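Long-range contact in second substrate binding domain of putative amino acid ABC transporter (PDB 4OEN), which probably binds an amino acid outside the membrane and delivers it to an ABC transporter for import: residues 78-92 with 178-192. Numbering follows the deposited sequence.
Sequences ATFDFSESYYTANTI and SGTPIGETAFAVKKG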
loop_
_atom_site.group_PDB
_atom_site.type_symbol
_atom_site.label_atom_id
_atom_site.label_comp_id
_atom_site.label_asym_id
_atom_site.label_seq_id
_atom_site.Cartn_x
_atom_site.Cartn_y
_atom_site.Cartn_z
ATOM N N ALA A 78 -7.816 11.306 -15.344
ATOM C CA ALA A 78 -8.461 12.463 -15.941
ATOM C C ALA A 78 -7.815 13.771 -15.496
ATOM O O ALA A 78 -7.835 14.754 -16.227
ATOM C CB ALA A 78 -9.950 12.474 -15.612
ATOM N N THR A 79 -7.247 13.786 -14.293
ATOM C CA THR A 79 -6.675 15.023 -13.768
ATOM C C THR A 79 -5.235 14.869 -13.285
ATOM O O THR A 79 -4.591 15.860 -12.946
ATOM C CB THR A 79 -7.536 15.582 -12.611
ATOM O OG1 THR A 79 -7.700 14.575 -11.612
ATOM C CG2 THR A 79 -8.922 16.000 -13.116
ATOM N N PHE A 80 -4.734 13.638 -13.264
ATOM C CA PHE A 80 -3.350 13.374 -12.845
ATOM C C PHE A 80 -2.568 12.635 -13.922
ATOM O O PHE A 80 -3.122 11.800 -14.637
ATOM C CB PHE A 80 -3.307 12.516 -11.575
ATOM C CG PHE A 80 -3.730 13.229 -10.320
ATOM C CD1 PHE A 80 -2.820 13.994 -9.609
ATOM C CD2 PHE A 80 -5.021 13.089 -9.827
ATOM C CE1 PHE A 80 -3.189 14.646 -8.437
ATOM C CE2 PHE A 80 -5.398 13.736 -8.651
ATOM C CZ PHE A 80 -4.470 14.512 -7.954
ATOM N N ASP A 81 -1.272 12.912 -14.000
ATOM C CA ASP A 81 -0.339 12.082 -14.752
ATOM C C ASP A 81 0.472 11.273 -13.749
ATOM O O ASP A 81 1.039 11.824 -12.813
ATOM C CB ASP A 81 0.596 12.929 -15.623
ATOM C CG ASP A 81 -0.115 13.591 -16.802
ATOM O OD1 ASP A 81 -1.168 13.092 -17.253
ATOM O OD2 ASP A 81 0.403 14.621 -17.286
ATOM N N PHE A 82 0.520 9.965 -13.954
ATOM C CA PHE A 82 1.182 9.073 -13.022
ATOM C C PHE A 82 2.573 8.694 -13.487
ATOM O O PHE A 82 2.836 8.612 -14.694
ATOM C CB PHE A 82 0.351 7.808 -12.826
ATOM C CG PHE A 82 -0.875 8.000 -11.973
ATOM C CD1 PHE A 82 -0.777 8.037 -10.588
ATOM C CD2 PHE A 82 -2.136 8.069 -12.556
ATOM C CE1 PHE A 82 -1.912 8.183 -9.791
ATOM C CE2 PHE A 82 -3.266 8.214 -11.771
ATOM C CZ PHE A 82 -3.157 8.264 -10.385
ATOM N N SER A 83 3.443 8.441 -12.521
ATOM C CA SER A 83 4.711 7.769 -12.762
ATOM C C SER A 83 4.502 6.292 -13.066
ATOM O O SER A 83 3.396 5.762 -12.979
ATOM C CB SER A 83 5.618 7.875 -11.544
ATOM O OG SER A 83 5.155 7.019 -10.503
ATOM N N GLU A 84 5.589 5.615 -13.387
ATOM C CA GLU A 84 5.612 4.163 -13.394
ATOM C C GLU A 84 5.229 3.673 -12.010
ATOM O O GLU A 84 5.501 4.351 -11.021
ATOM C CB GLU A 84 7.002 3.641 -13.773
ATOM C CG GLU A 84 7.431 3.990 -15.176
ATOM C CD GLU A 84 6.847 3.046 -16.206
ATOM O OE1 GLU A 84 6.231 2.037 -15.805
ATOM O OE2 GLU A 84 7.009 3.309 -17.417
ATOM N N SER A 85 4.608 2.503 -11.938
ATOM C CA SER A 85 4.268 1.910 -10.658
ATOM C C SER A 85 5.515 1.591 -9.854
ATOM O O SER A 85 6.470 1.022 -10.394
ATOM C CB SER A 85 3.451 0.632 -10.859
ATOM O OG SER A 85 3.130 0.047 -9.602
ATOM N N TYR A 86 5.504 1.915 -8.562
ATOM C CA TYR A 86 6.594 1.488 -7.696
ATOM C C TYR A 86 6.163 0.378 -6.748
ATOM O O TYR A 86 6.970 -0.118 -5.966
ATOM C CB TYR A 86 7.175 2.663 -6.894
ATOM C CG TYR A 86 6.244 3.362 -5.929
ATOM C CD1 TYR A 86 6.072 2.900 -4.628
ATOM C CD2 TYR A 86 5.571 4.508 -6.304
ATOM C CE1 TYR A 86 5.216 3.562 -3.744
ATOM C CE2 TYR A 86 4.712 5.176 -5.419
ATOM C CZ TYR A 86 4.553 4.695 -4.142
ATOM O OH TYR A 86 3.711 5.341 -3.253
ATOM N N TYR A 87 4.901 -0.030 -6.829
ATOM C CA TYR A 87 4.411 -1.087 -5.948
ATOM C C TYR A 87 3.103 -1.645 -6.465
ATOM O O TYR A 87 2.143 -0.894 -6.670
ATOM C CB TYR A 87 4.219 -0.562 -4.521
ATOM C CG TYR A 87 3.877 -1.657 -3.541
ATOM C CD1 TYR A 87 4.846 -2.570 -3.132
ATOM C CD2 TYR A 87 2.590 -1.787 -3.030
ATOM C CE1 TYR A 87 4.539 -3.577 -2.242
ATOM C CE2 TYR A 87 2.276 -2.794 -2.128
ATOM C CZ TYR A 87 3.258 -3.681 -1.740
ATOM O OH TYR A 87 2.974 -4.696 -0.855
ATOM N N THR A 88 3.067 -2.957 -6.676
ATOM C CA THR A 88 1.831 -3.630 -7.048
ATOM C C THR A 88 1.107 -4.046 -5.795
ATOM O O THR A 88 1.629 -4.846 -5.014
ATOM C CB THR A 88 2.081 -4.861 -7.919
ATOM O OG1 THR A 88 2.745 -4.459 -9.121
ATOM C CG2 THR A 88 0.746 -5.546 -8.270
ATOM N N ALA A 89 -0.091 -3.497 -5.621
ATOM C CA ALA A 89 -0.890 -3.733 -4.428
ATOM C C ALA A 89 -1.705 -5.001 -4.601
ATOM O O ALA A 89 -2.388 -5.169 -5.604
ATOM C CB ALA A 89 -1.800 -2.556 -4.153
ATOM N N ASN A 90 -1.594 -5.892 -3.626
ATOM C CA ASN A 90 -2.320 -7.152 -3.646
ATOM C C ASN A 90 -3.256 -7.260 -2.469
ATOM O O ASN A 90 -3.047 -6.614 -1.447
ATOM C CB ASN A 90 -1.367 -8.354 -3.582
ATOM C CG ASN A 90 -0.386 -8.409 -4.733
ATOM O OD1 ASN A 90 -0.751 -8.251 -5.888
ATOM N ND2 ASN A 90 0.872 -8.665 -4.414
ATOM N N THR A 91 -4.286 -8.096 -2.625
ATOM C CA THR A 91 -5.023 -8.632 -1.489
ATOM C C THR A 91 -4.409 -10.003 -1.191
ATOM O O THR A 91 -3.975 -10.690 -2.104
ATOM C CB THR A 91 -6.543 -8.749 -1.782
ATOM O OG1 THR A 91 -7.180 -9.351 -0.659
ATOM C CG2 THR A 91 -6.801 -9.596 -2.992
ATOM N N ILE A 92 -4.345 -10.376 0.080
ATOM C CA ILE A 92 -3.645 -11.606 0.456
ATOM C C ILE A 92 -4.279 -12.220 1.690
ATOM O O ILE A 92 -4.846 -11.525 2.533
ATOM C CB ILE A 92 -2.129 -11.312 0.684
ATOM C CG1 ILE A 92 -1.292 -12.583 0.639
ATOM C CG2 ILE A 92 -1.891 -10.550 1.978
ATOM C CD1 ILE A 92 0.204 -12.282 0.568
ATOM N N SER A 178 0.281 -16.731 -2.326
ATOM C CA SER A 178 0.620 -15.487 -3.012
ATOM C C SER A 178 -0.622 -14.618 -3.186
ATOM O O SER A 178 -1.731 -15.125 -3.345
ATOM C CB SER A 178 1.260 -15.755 -4.375
ATOM O OG SER A 178 0.309 -16.265 -5.290
ATOM N N GLY A 179 -0.410 -13.310 -3.143
ATOM C CA GLY A 179 -1.489 -12.345 -3.236
ATOM C C GLY A 179 -2.056 -12.229 -4.630
ATOM O O GLY A 179 -1.451 -12.697 -5.612
ATOM N N THR A 180 -3.237 -11.620 -4.709
ATOM C CA THR A 180 -3.908 -11.333 -5.971
ATOM C C THR A 180 -3.879 -9.829 -6.189
ATOM O O THR A 180 -4.297 -9.057 -5.313
ATOM C CB THR A 180 -5.370 -11.833 -5.980
ATOM O OG1 THR A 180 -5.384 -13.265 -6.012
ATOM C CG2 THR A 180 -6.112 -11.321 -7.193
ATOM N N PRO A 181 -3.388 -9.405 -7.361
ATOM C CA PRO A 181 -3.232 -7.984 -7.668
ATOM C C PRO A 181 -4.555 -7.234 -7.668
ATOM O O PRO A 181 -5.548 -7.716 -8.225
ATOM C CB PRO A 181 -2.604 -7.993 -9.067
ATOM C CG PRO A 181 -3.016 -9.298 -9.657
ATOM C CD PRO A 181 -3.006 -10.260 -8.503
ATOM N N ILE A 182 -4.563 -6.068 -7.038
ATOM C CA ILE A 182 -5.753 -5.230 -7.041
ATOM C C ILE A 182 -5.451 -3.868 -7.658
ATOM O O ILE A 182 -6.367 -3.125 -8.003
ATOM C CB ILE A 182 -6.333 -5.068 -5.620
ATOM C CG1 ILE A 182 -5.345 -4.388 -4.682
ATOM C CG2 ILE A 182 -6.739 -6.428 -5.062
ATOM C CD1 ILE A 182 -5.833 -4.308 -3.245
ATOM N N GLY A 183 -4.171 -3.547 -7.835
ATOM C CA GLY A 183 -3.837 -2.284 -8.466
ATOM C C GLY A 183 -2.373 -1.915 -8.413
ATOM O O GLY A 183 -1.551 -2.666 -7.896
ATOM N N GLU A 184 -2.061 -0.744 -8.954
ATOM C CA GLU A 184 -0.707 -0.228 -8.950
ATOM C C GLU A 184 -0.642 1.043 -8.132
ATOM O O GLU A 184 -1.643 1.748 -7.953
ATOM C CB GLU A 184 -0.225 0.051 -10.376
ATOM C CG GLU A 184 -0.356 -1.127 -11.329
ATOM C CD GLU A 184 0.526 -2.300 -10.946
ATOM O OE1 GLU A 184 1.489 -2.111 -10.167
ATOM O OE2 GLU A 184 0.260 -3.413 -11.437
ATOM N N THR A 185 0.555 1.335 -7.651
ATOM C CA THR A 185 0.777 2.462 -6.769
ATOM C C THR A 185 1.795 3.368 -7.438
ATOM O O THR A 185 2.827 2.893 -7.891
ATOM C CB THR A 185 1.307 2.002 -5.398
ATOM O OG1 THR A 185 0.617 0.812 -4.991
ATOM C CG2 THR A 185 1.127 3.084 -4.357
ATOM N N ALA A 186 1.516 4.669 -7.506
ATOM C CA ALA A 186 2.434 5.554 -8.217
ATOM C C ALA A 186 2.455 6.963 -7.661
ATOM O O ALA A 186 1.583 7.360 -6.900
ATOM C CB ALA A 186 2.081 5.597 -9.708
ATOM N N PHE A 187 3.485 7.701 -8.063
ATOM C CA PHE A 187 3.625 9.136 -7.832
ATOM C C PHE A 187 2.811 9.870 -8.895
ATOM O O PHE A 187 2.616 9.336 -9.987
ATOM C CB PHE A 187 5.134 9.470 -7.902
ATOM C CG PHE A 187 5.468 10.930 -7.894
ATOM C CD1 PHE A 187 5.536 11.641 -6.700
ATOM C CD2 PHE A 187 5.779 11.582 -9.080
ATOM C CE1 PHE A 187 5.874 13.002 -6.692
ATOM C CE2 PHE A 187 6.119 12.930 -9.081
ATOM C CZ PHE A 187 6.158 13.645 -7.887
ATOM N N ALA A 188 2.312 11.067 -8.578
ATOM C CA ALA A 188 1.479 11.782 -9.551
ATOM C C ALA A 188 1.752 13.267 -9.567
ATOM O O ALA A 188 2.121 13.852 -8.550
ATOM C CB ALA A 188 -0.016 11.541 -9.269
ATOM N N VAL A 189 1.556 13.862 -10.738
ATOM C CA VAL A 189 1.569 15.314 -10.910
ATOM C C VAL A 189 0.234 15.709 -11.533
ATOM O O VAL A 189 -0.528 14.842 -11.997
ATOM C CB VAL A 189 2.739 15.785 -11.800
ATOM C CG1 VAL A 189 4.077 15.354 -11.183
ATOM C CG2 VAL A 189 2.608 15.215 -13.192
ATOM N N LYS A 190 -0.075 16.997 -11.515
ATOM C CA LYS A 190 -1.283 17.453 -12.193
ATOM C C LYS A 190 -1.166 17.149 -13.687
ATOM O O LYS A 190 -0.114 17.370 -14.273
ATOM C CB LYS A 190 -1.511 18.946 -11.948
ATOM C CG LYS A 190 -2.796 19.468 -12.570
ATOM C CD LYS A 190 -3.003 20.938 -12.257
ATOM C CE LYS A 190 -4.294 21.440 -12.880
ATOM N NZ LYS A 190 -4.520 22.859 -12.545
ATOM N N LYS A 191 -2.236 16.622 -14.287
ATOM C CA LYS A 191 -2.254 16.322 -15.720
ATOM C C LYS A 191 -1.734 17.512 -16.523
ATOM O O LYS A 191 -2.227 18.638 -16.385
ATOM C CB LYS A 191 -3.665 15.954 -16.192
ATOM C CG LYS A 191 -3.730 15.550 -17.670
ATOM C CD LYS A 191 -5.111 15.002 -18.070
ATOM C CE LYS A 191 -6.051 16.106 -18.544
ATOM N NZ LYS A 191 -7.439 15.599 -18.810
ATOM N N GLY A 192 -0.696 17.261 -17.312
ATOM C CA GLY A 192 -0.140 18.275 -18.189
ATOM C C GLY A 192 0.870 19.184 -17.516
ATOM O O GLY A 192 1.428 20.077 -18.152
HETATM O O HOH W 1 1.824 7.263 -4.162
#
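Glu184 reaches across to Ser85 and Thr88, whose hydroxyls both donate to its OE1. Glu184 OE1 receives Thr88 OG1 on its syn lone pair, at 2.9 Å, while Ser85 OG, 2.8 Å from the same OE1, comes from the anti side, somewhat out of the carboxylate plane. A bend at chi2 (-65°) folds the carboxylate back alongside the Thr88 side chain. Ser85 OG also accepts from Tyr87 N, which makes an ST turn. On the other face, Thr185 OG1 lies at the edge of the Tyr87 ring and donates to Tyr87 O (2.8 Å) from above the carbonyl plane. The Tyr86 ring turns one face to Thr185 O, and its hydroxyl shares a water with Ala186 O.

These paired, antiparallel segments are the two crossover strands joining the lobes of a type II periplasmic binding protein, the hinge about which such proteins generally close on their ligand. Toward one lobe a classic beta bulge shifts the register: Ile182 N and Gly183 N both donate to Ala89 O, the former at 2.8 Å. Beyond it, the Ile182 and Thr91 side chains cross at about a right angle, touching through their CG2 methyls, and Thr91 OG1 is hydrogen-bonded to Ser120 OG.

Toward the other lobe, Ala188 CB packs obliquely against the rings of Phe80 and Phe82, and Phe80 continues onto helix 51-60. Ser83 OG accepts from Phe187 N (3.0 Å) and donates to Glu84 O. At the far end Gly192 N drops onto Asp81 OD2 (2.9 Å) from above the carboxylate plane, while Lys191, bent at chi3 (89°), carries NZ to Ala78 O (2.7 Å).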